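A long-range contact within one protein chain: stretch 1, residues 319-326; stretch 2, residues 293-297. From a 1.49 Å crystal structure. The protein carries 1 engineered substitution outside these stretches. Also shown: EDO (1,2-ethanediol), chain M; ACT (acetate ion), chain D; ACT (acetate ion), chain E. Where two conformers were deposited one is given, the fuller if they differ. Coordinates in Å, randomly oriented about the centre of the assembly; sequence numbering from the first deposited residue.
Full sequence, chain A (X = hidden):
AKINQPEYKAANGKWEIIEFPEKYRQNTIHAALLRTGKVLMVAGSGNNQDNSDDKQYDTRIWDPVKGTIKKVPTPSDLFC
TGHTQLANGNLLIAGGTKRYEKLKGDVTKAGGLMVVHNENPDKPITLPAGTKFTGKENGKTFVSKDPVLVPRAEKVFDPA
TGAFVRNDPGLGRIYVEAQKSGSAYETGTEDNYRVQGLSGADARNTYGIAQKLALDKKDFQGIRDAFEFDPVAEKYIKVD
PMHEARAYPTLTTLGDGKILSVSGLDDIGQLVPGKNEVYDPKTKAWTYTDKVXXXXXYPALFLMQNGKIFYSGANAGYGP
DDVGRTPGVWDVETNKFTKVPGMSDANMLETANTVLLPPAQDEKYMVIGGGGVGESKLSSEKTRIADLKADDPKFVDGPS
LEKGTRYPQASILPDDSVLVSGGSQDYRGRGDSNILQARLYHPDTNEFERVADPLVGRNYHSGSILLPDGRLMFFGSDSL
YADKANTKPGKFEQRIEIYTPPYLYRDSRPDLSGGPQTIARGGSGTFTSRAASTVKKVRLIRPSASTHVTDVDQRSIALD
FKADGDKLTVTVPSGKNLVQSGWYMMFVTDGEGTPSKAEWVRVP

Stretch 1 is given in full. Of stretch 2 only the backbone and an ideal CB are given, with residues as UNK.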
# COMPACT_ATOMS: atom_id res chain seq x y z
N GLY A 319 -6.99 7.43 -11.58
CA GLY A 319 -8.35 7.21 -11.96
C GLY A 319 -9.26 8.35 -11.60
O GLY A 319 -8.85 9.34 -10.97
N PRO A 320 -10.52 8.21 -11.94
CA PRO A 320 -11.47 9.31 -11.73
C PRO A 320 -11.86 9.48 -10.27
O PRO A 320 -11.66 8.55 -9.45
CB PRO A 320 -12.66 8.88 -12.54
CG PRO A 320 -12.57 7.43 -12.61
CD PRO A 320 -11.12 7.05 -12.61
N ASP A 321 -12.46 10.61 -9.96
CA ASP A 321 -12.88 10.88 -8.59
C ASP A 321 -14.23 10.32 -8.23
O ASP A 321 -14.68 10.49 -7.10
CB ASP A 321 -12.83 12.38 -8.28
CG ASP A 321 -13.78 13.17 -9.10
OD1 ASP A 321 -14.65 12.63 -9.84
OD2 ASP A 321 -13.58 14.42 -9.07
N ASP A 322 -14.87 9.62 -9.13
CA ASP A 322 -16.28 9.23 -8.95
C ASP A 322 -16.58 7.77 -9.28
O ASP A 322 -17.73 7.38 -9.45
CB ASP A 322 -17.17 10.17 -9.77
CG ASP A 322 -17.00 10.02 -11.27
OD1 ASP A 322 -16.07 9.36 -11.80
OD2 ASP A 322 -17.84 10.61 -11.98
N VAL A 323 -15.52 6.97 -9.35
CA VAL A 323 -15.65 5.55 -9.53
C VAL A 323 -14.67 4.95 -8.53
O VAL A 323 -13.48 5.25 -8.56
CB VAL A 323 -15.24 5.08 -10.93
CG1 VAL A 323 -15.36 3.58 -11.05
CG2 VAL A 323 -16.10 5.80 -11.98
N GLY A 324 -15.16 4.05 -7.69
CA GLY A 324 -14.29 3.32 -6.80
C GLY A 324 -13.69 4.11 -5.68
O GLY A 324 -12.61 3.79 -5.19
N ARG A 325 -14.35 5.20 -5.30
CA ARG A 325 -13.85 6.06 -4.28
C ARG A 325 -14.64 5.92 -3.00
O ARG A 325 -14.29 6.55 -2.00
CB ARG A 325 -13.86 7.52 -4.75
CG ARG A 325 -12.98 7.73 -5.94
CD ARG A 325 -11.57 7.89 -5.54
NE ARG A 325 -10.74 8.28 -6.67
CZ ARG A 325 -9.50 8.74 -6.55
NH1 ARG A 325 -9.01 9.00 -5.37
NH2 ARG A 325 -8.79 9.04 -7.65
N THR A 326 -15.73 5.17 -3.03
CA THR A 326 -16.56 5.03 -1.80
C THR A 326 -16.19 3.70 -1.10
O THR A 326 -16.16 2.67 -1.78
CB THR A 326 -18.04 4.98 -2.15
OG1 THR A 326 -18.36 6.15 -2.95
CG2 THR A 326 -18.88 5.07 -0.90
N UNK A 293 -14.56 -4.26 -12.33
CA UNK A 293 -14.76 -3.39 -11.17
C UNK A 293 -13.50 -2.59 -10.93
O UNK A 293 -12.42 -3.10 -10.67
CB UNK A 293 -15.13 -4.20 -9.92
N UNK A 294 -13.70 -1.28 -11.11
CA UNK A 294 -12.61 -0.35 -11.13
C UNK A 294 -12.39 0.33 -9.80
O UNK A 294 -13.35 0.74 -9.13
CB UNK A 294 -12.85 0.70 -12.22
N UNK A 295 -11.10 0.43 -9.45
CA UNK A 295 -10.65 1.15 -8.27
C UNK A 295 -9.42 1.99 -8.61
O UNK A 295 -8.70 1.66 -9.54
CB UNK A 295 -10.34 0.18 -7.13
N UNK A 296 -9.14 2.99 -7.78
CA UNK A 296 -7.84 3.64 -7.85
C UNK A 296 -6.72 2.69 -7.49
O UNK A 296 -7.01 1.57 -7.09
CB UNK A 296 -7.80 4.86 -6.93
N UNK A 297 -5.49 3.15 -7.56
CA UNK A 297 -4.33 2.28 -7.29
C UNK A 297 -4.17 2.01 -5.81
O UNK A 297 -4.69 2.72 -4.96
CB UNK A 297 -3.05 2.91 -7.84
C1 EDO M . -16.95 0.28 -6.38
O1 EDO M . -17.43 1.56 -6.83
C2 EDO M . -15.72 -0.11 -7.20
O2 EDO M . -15.91 0.05 -8.63
C ACT D . -22.00 -0.46 -8.78
O ACT D . -21.88 -1.30 -9.70
OXT ACT D . -22.53 -0.78 -7.69
CH3 ACT D . -21.50 0.94 -8.99
C ACT E . -18.98 4.17 -7.64
O ACT E . -18.36 3.36 -8.34
OXT ACT E . -18.52 4.54 -6.54
CH3 ACT E . -20.30 4.70 -8.15

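The register between the stretches is set where the CA of Gly324 lies 4.5 Å from the CA of position 295.

At position 293 the CA-to-CB bond points sideways, and no atom of stretch 1 comes within 5.5 Å of the ideal CB. With phi/psi of -150/115, an extended backbone, many side chains would suit. A long donor is one of several chains that could reach the 1,2-ethanediol and the chain D acetate, which lie to the side of the CA-to-CB bond and probably come from the crystallisation liquor. The residue is Arg293, given in one of two deposited conformers. Its NH2 donates to the acetate O at 3.1 Å, and its NH1 makes a weak hydrogen bond to the diol O2 at 3.2 Å.

Position 294 is also extended (-97/137) and sideways, but its ideal CB is 4.0 Å from Val323 CG1, and the ring of Pro320 lies farther along. A medium or long chain could cover these apolar groups, whether aliphatic or with a polar end. The backbone is engaged too: its O accepts from the diol O2 at 2.7 Å and lies 3.6 Å from Gly324 CA. An ideal CB on Gly324 would fall 2.5 Å from that O, a clash that the glycine avoids. The residue is Gln294, with chi1 and chi2 both t. This extended chain brings OE1 to 3.4 Å from Pro320 CD and 3.9 Å from Val323 CG1. A water O lies 2.9 Å from Gln294 OE1 and 2.8 Å from Val323 O, within hydrogen-bonding reach of both; no direct hydrogen bond joins the stretches.

At position 295 the CA-to-CB bond points away, and the ideal CB is 4.7 Å from Gly324 O. Stretch 1 therefore constrains the choice little, although the carbon atoms of the diol offer an apolar surface. Aliphatic or aromatic side chains would serve. Phe295, with chi1 m, places one ring face over the diol C2, 3.5 Å from CE2; its CD2 is 4.1 Å from Gly324 O.

Position 296 points toward stretch 1, its ideal CB 4.3 Å from Arg325 CZ. Arg325 NE is already committed to Pro320 O at 2.9 Å, leaving a guanidinium face to cover. A compact apolar group would suit, and phi of -65 permits proline. Pro296 sets CB over that face and brings CD to 3.0 Å from Gly324 O.

Position 297 is sideways and beyond contact, leaving the choice open. Thr297 hydrogen-bonds through OG1 to a residue just outside the stretches.

Stretch 2, residues 293-297: RQFPT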
# COMPACT_ATOMS: atom_id res chain seq x y z
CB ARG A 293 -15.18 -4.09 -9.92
CG ARG A 293 -15.48 -3.04 -8.86
CD ARG A 293 -16.41 -3.49 -7.79
NE ARG A 293 -17.76 -3.83 -8.19
CZ ARG A 293 -18.77 -2.98 -8.42
NH1 ARG A 293 -18.61 -1.66 -8.34
NH2 ARG A 293 -19.96 -3.47 -8.71
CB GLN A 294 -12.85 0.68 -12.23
CG GLN A 294 -11.69 1.62 -12.47
CD GLN A 294 -12.01 2.67 -13.50
OE1 GLN A 294 -12.14 3.87 -13.17
NE2 GLN A 294 -12.08 2.26 -14.73
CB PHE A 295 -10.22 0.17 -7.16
CG PHE A 295 -11.31 -0.71 -6.62
CD1 PHE A 295 -11.58 -1.94 -7.19
CD2 PHE A 295 -12.07 -0.29 -5.53
CE1 PHE A 295 -12.58 -2.73 -6.71
CE2 PHE A 295 -13.10 -1.10 -5.03
CZ PHE A 295 -13.31 -2.35 -5.61
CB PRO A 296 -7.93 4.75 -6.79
CG PRO A 296 -9.05 4.34 -5.91
CD PRO A 296 -9.99 3.53 -6.71
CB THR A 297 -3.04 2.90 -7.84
OG1 THR A 297 -2.74 4.10 -7.11
CG2 THR A 297 -3.14 3.13 -9.31
O HOH W 1 -11.54 4.22 -10.33
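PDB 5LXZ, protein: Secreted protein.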